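Local coordinates for protein oxidoreductase YdhF (PDB 1OG6) that probably works as an NADPH-dependent oxidoreductase of the aldo-keto reductase family, binding its cofactor at the mouth of an alpha/beta barrel, at residues 22-26 / 27-31; 264-267 / 268-271. All coordinates share one frame; numbering follows the deposited sequence.

Contact 1. Residues 22-26 / 27-31. With NAP (NADP nicotinamide-adenine-dinucleotide phosphate), chain F.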
loop_
_atom_site.group_PDB
_atom_site.type_symbol
_atom_site.label_atom_id
_atom_site.label_comp_id
_atom_site.label_asym_id
_atom_site.label_seq_id
_atom_site.Cartn_x
_atom_site.Cartn_y
_atom_site.Cartn_z
ATOM N N TRP C 22 -27.355 8.368 13.974
ATOM C CA TRP C 22 -27.689 7.684 12.728
ATOM C C TRP C 22 -29.052 7.007 12.844
ATOM O O TRP C 22 -29.868 7.070 11.926
ATOM C CB TRP C 22 -26.605 6.654 12.379
ATOM C CG TRP C 22 -26.886 5.843 11.134
ATOM C CD1 TRP C 22 -27.549 6.259 10.010
ATOM C CD2 TRP C 22 -26.470 4.490 10.872
ATOM N NE1 TRP C 22 -27.570 5.252 9.069
ATOM C CE2 TRP C 22 -26.916 4.158 9.571
ATOM C CE3 TRP C 22 -25.762 3.527 11.610
ATOM C CZ2 TRP C 22 -26.674 2.904 8.992
ATOM C CZ3 TRP C 22 -25.521 2.276 11.030
ATOM C CH2 TRP C 22 -25.978 1.981 9.735
ATOM N N ARG C 23 -29.304 6.367 13.978
ATOM C CA ARG C 23 -30.577 5.696 14.173
ATOM C C ARG C 23 -31.608 6.631 14.775
ATOM O O ARG C 23 -32.700 6.202 15.132
ATOM C CB ARG C 23 -30.412 4.478 15.081
ATOM C CG ARG C 23 -29.543 3.383 14.501
ATOM C CD ARG C 23 -28.080 3.560 14.878
ATOM N NE ARG C 23 -27.230 2.542 14.261
ATOM C CZ ARG C 23 -27.460 1.230 14.313
ATOM N NH1 ARG C 23 -26.627 0.385 13.720
ATOM N NH2 ARG C 23 -28.525 0.759 14.950
ATOM N N LEU C 24 -31.264 7.911 14.870
ATOM C CA LEU C 24 -32.158 8.909 15.454
ATOM C C LEU C 24 -33.619 8.702 15.095
ATOM O O LEU C 24 -34.488 8.751 15.960
ATOM C CB LEU C 24 -31.735 10.321 15.047
ATOM C CG LEU C 24 -32.647 11.445 15.542
ATOM C CD1 LEU C 24 -32.845 11.344 17.043
ATOM C CD2 LEU C 24 -32.040 12.786 15.160
ATOM N N MET C 25 -33.890 8.468 13.819
ATOM C CA MET C 25 -35.262 8.264 13.385
ATOM C C MET C 25 -35.907 7.091 14.110
ATOM O O MET C 25 -37.085 7.147 14.466
ATOM C CB MET C 25 -35.311 8.039 11.872
ATOM C CG MET C 25 -35.003 9.287 11.054
ATOM S SD MET C 25 -36.058 10.704 11.475
ATOM C CE MET C 25 -34.871 11.798 12.137
ATOM N N ASP C 26 -35.119 6.044 14.341
ATOM C CA ASP C 26 -35.586 4.832 15.009
ATOM C C ASP C 26 -35.873 4.988 16.494
ATOM O O ASP C 26 -36.681 4.249 17.049
ATOM C CB ASP C 26 -34.564 3.713 14.811
ATOM C CG ASP C 26 -34.393 3.342 13.356
ATOM O OD1 ASP C 26 -33.339 2.777 13.006
ATOM O OD2 ASP C 26 -35.315 3.610 12.561
ATOM N N TRP C 27 -35.217 5.944 17.139
ATOM C CA TRP C 27 -35.435 6.144 18.561
ATOM C C TRP C 27 -36.796 6.778 18.804
ATOM O O TRP C 27 -37.291 6.782 19.932
ATOM C CB TRP C 27 -34.337 7.027 19.163
ATOM C CG TRP C 27 -32.942 6.581 18.834
ATOM C CD1 TRP C 27 -32.548 5.335 18.420
ATOM C CD2 TRP C 27 -31.755 7.381 18.881
ATOM N NE1 TRP C 27 -31.192 5.316 18.201
ATOM C CE2 TRP C 27 -30.679 6.558 18.475
ATOM C CE3 TRP C 27 -31.495 8.716 19.225
ATOM C CZ2 TRP C 27 -29.361 7.028 18.404
ATOM C CZ3 TRP C 27 -30.189 9.182 19.155
ATOM C CH2 TRP C 27 -29.137 8.339 18.746
ATOM N N ASN C 28 -37.404 7.307 17.745
ATOM C CA ASN C 28 -38.713 7.940 17.860
ATOM C C ASN C 28 -38.725 8.896 19.052
ATOM O O ASN C 28 -39.124 8.513 20.154
ATOM C CB ASN C 28 -39.802 6.875 18.051
ATOM C CG ASN C 28 -39.934 5.942 16.856
ATOM O OD1 ASN C 28 -40.607 4.912 16.929
ATOM N ND2 ASN C 28 -39.299 6.304 15.746
ATOM N N MET C 29 -38.284 10.133 18.837
ATOM C CA MET C 29 -38.257 11.121 19.912
ATOM C C MET C 29 -38.727 12.508 19.495
ATOM O O MET C 29 -38.237 13.071 18.513
ATOM C CB MET C 29 -36.849 11.252 20.486
ATOM C CG MET C 29 -36.342 10.036 21.206
ATOM S SD MET C 29 -34.775 10.420 21.991
ATOM C CE MET C 29 -33.720 10.523 20.571
ATOM N N SER C 30 -39.671 13.056 20.253
ATOM C CA SER C 30 -40.189 14.393 19.994
ATOM C C SER C 30 -39.068 15.364 20.344
ATOM O O SER C 30 -38.316 15.111 21.282
ATOM C CB SER C 30 -41.395 14.667 20.891
ATOM O OG SER C 30 -41.027 14.602 22.258
ATOM N N ALA C 31 -38.947 16.463 19.603
ATOM C CA ALA C 31 -37.901 17.450 19.875
ATOM C C ALA C 31 -37.837 17.728 21.376
ATOM O O ALA C 31 -36.790 18.085 21.913
ATOM C CB ALA C 31 -38.181 18.735 19.110
HETATM P PA NAP F . -22.599 0.652 17.293
HETATM O O1A NAP F . -22.113 -0.619 16.921
HETATM O O2A NAP F . -21.995 1.563 18.341
HETATM O O5B NAP F . -24.142 0.533 17.721
HETATM C C5B NAP F . -24.499 -0.537 18.621
HETATM C C4B NAP F . -26.002 -0.833 18.294
HETATM O O4B NAP F . -26.311 -1.954 19.210
HETATM C C3B NAP F . -27.001 0.276 18.715
HETATM O O3B NAP F . -27.943 0.360 17.652
HETATM C C2B NAP F . -27.666 -0.179 19.999
HETATM O O2B NAP F . -29.078 0.014 20.011
HETATM C C1B NAP F . -27.339 -1.696 20.125
HETATM N N9A NAP F . -26.906 -2.007 21.478
HETATM C C8A NAP F . -26.057 -1.344 22.346
HETATM N N7A NAP F . -25.899 -1.938 23.515
HETATM C C5A NAP F . -26.700 -3.068 23.400
HETATM C C6A NAP F . -26.946 -4.097 24.326
HETATM N N6A NAP F . -26.437 -4.212 25.569
HETATM N N1A NAP F . -27.817 -5.126 23.923
HETATM N N3A NAP F . -28.184 -4.113 21.717
HETATM C C4A NAP F . -27.324 -3.110 22.138
HETATM O O3 NAP F . -22.659 1.557 15.989
HETATM P PN NAP F . -23.820 1.872 14.971
HETATM O O1N NAP F . -23.837 1.328 13.608
HETATM O O2N NAP F . -24.570 3.100 15.375
HETATM O O5D NAP F . -22.719 2.819 14.248
HETATM C C5D NAP F . -21.798 3.723 14.976
HETATM C C4D NAP F . -22.004 5.177 14.582
HETATM O O4D NAP F . -21.119 5.609 13.515
HETATM C C3D NAP F . -23.449 5.628 14.158
HETATM O O3D NAP F . -24.172 6.200 15.254
HETATM O O2D NAP F . -23.452 7.973 13.314
HETATM C C1D NAP F . -21.847 6.389 12.516
HETATM N N1N NAP F . -21.697 5.716 11.171
HETATM C C2N NAP F . -20.749 6.174 10.218
HETATM C C3N NAP F . -20.673 5.535 8.980
HETATM C C7N NAP F . -19.646 6.034 7.953
HETATM O O7N NAP F . -19.621 5.454 6.898
HETATM N N7N NAP F . -18.847 7.032 8.216
HETATM C C4N NAP F . -21.551 4.408 8.643
HETATM C C5N NAP F . -22.487 3.974 9.626
HETATM C C6N NAP F . -22.581 4.613 10.898
HETATM P P2B NAP F . -29.921 0.458 21.319
HETATM O O1X NAP F . -29.894 1.800 22.045
HETATM O O2X NAP F . -31.135 -0.437 21.415
HETATM O O3X NAP F . -30.558 1.334 20.263
#
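Arg23 and Leu24 present backbone and side-chain atoms to the indole of Trp27, one turn further on, while Trp22 and Arg23 also meet the bound NADP. Trp22 leads off: a chi1 of 177° turns its indole away from the backbone N and over to the nicotinamide, and Trp22 CE3 lies 3.4 Å from NAP C6N, which sits over one face near the rim. Arg23 next swings its chain through a bend at chi2 to the pyrophosphate, where Arg23 NH1 donates to NAP O1N at 2.9 Å; Arg23 NH2 comes close to O3B of the adenosine ribose. Its CB stays behind, 3.3 Å from Trp27 NE1.

Leu24 meets that indole at about a right angle. Leu24 CA stands 3.9 Å from the centroid of the Trp27 six-membered ring and 18° off its normal, a CH-pi contact over the face that Arg23 O also overlies. Leu24 CD1 reaches Trp27 CE3 and, at 3.7 Å, Met29 CE, a methyl lying at the indole edge in the ring plane. Trp27 N is shared by two acceptors, Arg23 O and Leu24 O, at 3.2 and 3.1 Å respectively. Met25 O ends the turn: it accepts Asn28 N at 3.3 Å (N-H...O angle 150°), with a weak second bond from Asn28 ND2. Asn28 has positive phi, so the chain leaves helical geometry there.

This short helical turn follows strand 13-20 at the cofactor side of the barrel. Trp22 meets the ring of Tyr55, by similarity the proton donor. Leu24 and Met25 rest on Cys60 of helix 60-69, Met25 also on Ala63, and Ser30 OG caps Gln33 N at the start of helix 31-42.

Contact 2. Residues 264-267 / 268-271. With NAP (NADP nicotinamide-adenine-dinucleotide phosphate), chain F.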
loop_
_atom_site.group_PDB
_atom_site.type_symbol
_atom_site.label_atom_id
_atom_site.label_comp_id
_atom_site.label_asym_id
_atom_site.label_seq_id
_atom_site.Cartn_x
_atom_site.Cartn_y
_atom_site.Cartn_z
ATOM N N GLY C 264 -29.595 4.579 21.674
ATOM C CA GLY C 264 -30.601 5.604 21.909
ATOM C C GLY C 264 -31.087 5.664 23.349
ATOM O O GLY C 264 -31.997 6.432 23.687
ATOM N N LYS C 265 -30.475 4.843 24.196
ATOM C CA LYS C 265 -30.816 4.782 25.608
ATOM C C LYS C 265 -29.726 5.506 26.375
ATOM O O LYS C 265 -28.570 5.094 26.349
ATOM C CB LYS C 265 -30.901 3.322 26.050
ATOM C CG LYS C 265 -31.910 2.520 25.245
ATOM C CD LYS C 265 -31.984 1.080 25.704
ATOM C CE LYS C 265 -33.128 0.360 25.019
ATOM N NZ LYS C 265 -32.986 0.416 23.545
ATOM N N ILE C 266 -30.097 6.587 27.051
ATOM C CA ILE C 266 -29.139 7.385 27.805
ATOM C C ILE C 266 -28.368 6.600 28.871
ATOM O O ILE C 266 -27.243 6.968 29.215
ATOM C CB ILE C 266 -29.830 8.595 28.466
ATOM C CG1 ILE C 266 -28.783 9.589 28.962
ATOM C CG2 ILE C 266 -30.683 8.138 29.617
ATOM C CD1 ILE C 266 -27.952 10.194 27.852
ATOM N N GLU C 267 -28.961 5.524 29.387
ATOM C CA GLU C 267 -28.308 4.696 30.405
ATOM C C GLU C 267 -27.203 3.840 29.795
ATOM O O GLU C 267 -26.205 3.539 30.453
ATOM C CB GLU C 267 -29.331 3.800 31.114
ATOM C CG GLU C 267 -30.176 2.924 30.193
ATOM C CD GLU C 267 -31.406 3.639 29.648
ATOM O OE1 GLU C 267 -31.254 4.664 28.954
ATOM O OE2 GLU C 267 -32.534 3.173 29.913
ATOM N N ARG C 268 -27.399 3.443 28.536
ATOM C CA ARG C 268 -26.420 2.652 27.795
ATOM C C ARG C 268 -25.301 3.590 27.381
ATOM O O ARG C 268 -24.162 3.174 27.167
ATOM C CB ARG C 268 -27.053 2.027 26.554
ATOM C CG ARG C 268 -27.688 0.684 26.812
ATOM C CD ARG C 268 -28.315 0.126 25.559
ATOM N NE ARG C 268 -28.832 -1.224 25.776
ATOM C CZ ARG C 268 -29.597 -1.888 24.911
ATOM N NH1 ARG C 268 -29.945 -1.329 23.760
ATOM N NH2 ARG C 268 -30.015 -3.115 25.196
ATOM N N VAL C 269 -25.643 4.867 27.268
ATOM C CA VAL C 269 -24.678 5.893 26.921
ATOM C C VAL C 269 -23.902 6.223 28.190
ATOM O O VAL C 269 -22.761 6.663 28.129
ATOM C CB VAL C 269 -25.380 7.161 26.396
ATOM C CG1 VAL C 269 -24.358 8.247 26.085
ATOM C CG2 VAL C 269 -26.189 6.816 25.158
ATOM N N ARG C 270 -24.527 6.017 29.346
ATOM C CA ARG C 270 -23.853 6.273 30.610
ATOM C C ARG C 270 -22.732 5.259 30.781
ATOM O O ARG C 270 -21.594 5.632 31.034
ATOM C CB ARG C 270 -24.822 6.156 31.789
ATOM C CG ARG C 270 -25.584 7.430 32.091
ATOM C CD ARG C 270 -26.368 7.328 33.393
ATOM N NE ARG C 270 -26.989 8.606 33.733
ATOM C CZ ARG C 270 -27.955 9.189 33.023
ATOM N NH1 ARG C 270 -28.427 8.610 31.928
ATOM N NH2 ARG C 270 -28.436 10.368 33.397
ATOM N N ALA C 271 -23.062 3.976 30.636
ATOM C CA ALA C 271 -22.079 2.900 30.774
ATOM C C ALA C 271 -20.862 3.146 29.895
ATOM O O ALA C 271 -19.729 3.136 30.367
ATOM C CB ALA C 271 -22.714 1.558 30.411
HETATM P PA NAP F . -22.599 0.652 17.293
HETATM O O1A NAP F . -22.113 -0.619 16.921
HETATM O O2A NAP F . -21.995 1.563 18.341
HETATM O O5B NAP F . -24.142 0.533 17.721
HETATM C C5B NAP F . -24.499 -0.537 18.621
HETATM C C4B NAP F . -26.002 -0.833 18.294
HETATM O O4B NAP F . -26.311 -1.954 19.210
HETATM C C3B NAP F . -27.001 0.276 18.715
HETATM O O3B NAP F . -27.943 0.360 17.652
HETATM C C2B NAP F . -27.666 -0.179 19.999
HETATM O O2B NAP F . -29.078 0.014 20.011
HETATM C C1B NAP F . -27.339 -1.696 20.125
HETATM N N9A NAP F . -26.906 -2.007 21.478
HETATM C C8A NAP F . -26.057 -1.344 22.346
HETATM N N7A NAP F . -25.899 -1.938 23.515
HETATM C C5A NAP F . -26.700 -3.068 23.400
HETATM C C6A NAP F . -26.946 -4.097 24.326
HETATM N N6A NAP F . -26.437 -4.212 25.569
HETATM N N1A NAP F . -27.817 -5.126 23.923
HETATM N N3A NAP F . -28.184 -4.113 21.717
HETATM C C4A NAP F . -27.324 -3.110 22.138
HETATM O O3 NAP F . -22.659 1.557 15.989
HETATM P PN NAP F . -23.820 1.872 14.971
HETATM O O1N NAP F . -23.837 1.328 13.608
HETATM O O2N NAP F . -24.570 3.100 15.375
HETATM O O5D NAP F . -22.719 2.819 14.248
HETATM C C5D NAP F . -21.798 3.723 14.976
HETATM C C4D NAP F . -22.004 5.177 14.582
HETATM O O4D NAP F . -21.119 5.609 13.515
HETATM C C3D NAP F . -23.449 5.628 14.158
HETATM O O3D NAP F . -24.172 6.200 15.254
HETATM O O2D NAP F . -23.452 7.973 13.314
HETATM C C1D NAP F . -21.847 6.389 12.516
HETATM N N1N NAP F . -21.697 5.716 11.171
HETATM C C2N NAP F . -20.749 6.174 10.218
HETATM C C3N NAP F . -20.673 5.535 8.980
HETATM C C7N NAP F . -19.646 6.034 7.953
HETATM O O7N NAP F . -19.621 5.454 6.898
HETATM N N7N NAP F . -18.847 7.032 8.216
HETATM C C4N NAP F . -21.551 4.408 8.643
HETATM C C5N NAP F . -22.487 3.974 9.626
HETATM C C6N NAP F . -22.581 4.613 10.898
HETATM P P2B NAP F . -29.921 0.458 21.319
HETATM O O1X NAP F . -29.894 1.800 22.045
HETATM O O2X NAP F . -31.135 -0.437 21.415
HETATM O O3X NAP F . -30.558 1.334 20.263
#
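Lys265 and Arg268 both carry CG anti to the carbonyl carbon (chi1 -58° and -88°), which sends their chains side by side in one direction, toward the adenosine end of NADP. Arg268 is extended from CG to NE, whereas Lys265 bends only at its last torsion, bringing Lys265 NZ to 2.9 Å from NAP O2X as a donor. The guanidinium of Arg268 lies between the adenine, with NAP C5A 3.5 Å above its centre, and the Lys265 chain, whose CE is over the opposite face near the rim. Gly264 N supplies a further grip, donating to NAP O1X at 2.8 Å (N-H...O angle 151°).

The backbone turns into helix 266-274 with Lys265 at its N-cap: Val269 N donates to Lys265 O at 3.1 Å and Ala271 N to Glu267 O at 3.2 Å. On the side facing helix 31-42, Ile266 and Val269 pack on Phe37.

Lys265 NZ and Gly264 N thus bond different oxygens of the 2'-phosphate, and the Arg268 guanidinium lies next to it, its exact distance doubtful. This positively charged setting is consistent with recognition of the 2'-phosphate and a preference for NADPH over NADH.

Overall arrangement
From the N terminus, strand 13-20 delivers the chain to contact 1, whose two halves join directly in a single turn before helix 31-42. Most of the barrel then intervenes until strand 258-261, parallel to and paired with 13-20, leads to contact 2 at the start of helix 266-274. Neither contact encloses a long loop; they lie in series, without nesting or crossing. The centres of contact 1 and contact 2 are about 14 Å apart, and the two meet where Trp27 CE2 packs on Gly264 CA at 3.6 Å. Both line one NADP: contact 1 from the nicotinamide across the pyrophosphate to the adenosine ribose, contact 2 at the adenine and the 2'-phosphate. Helix 31-42, following contact 1, also packs against helix 266-274.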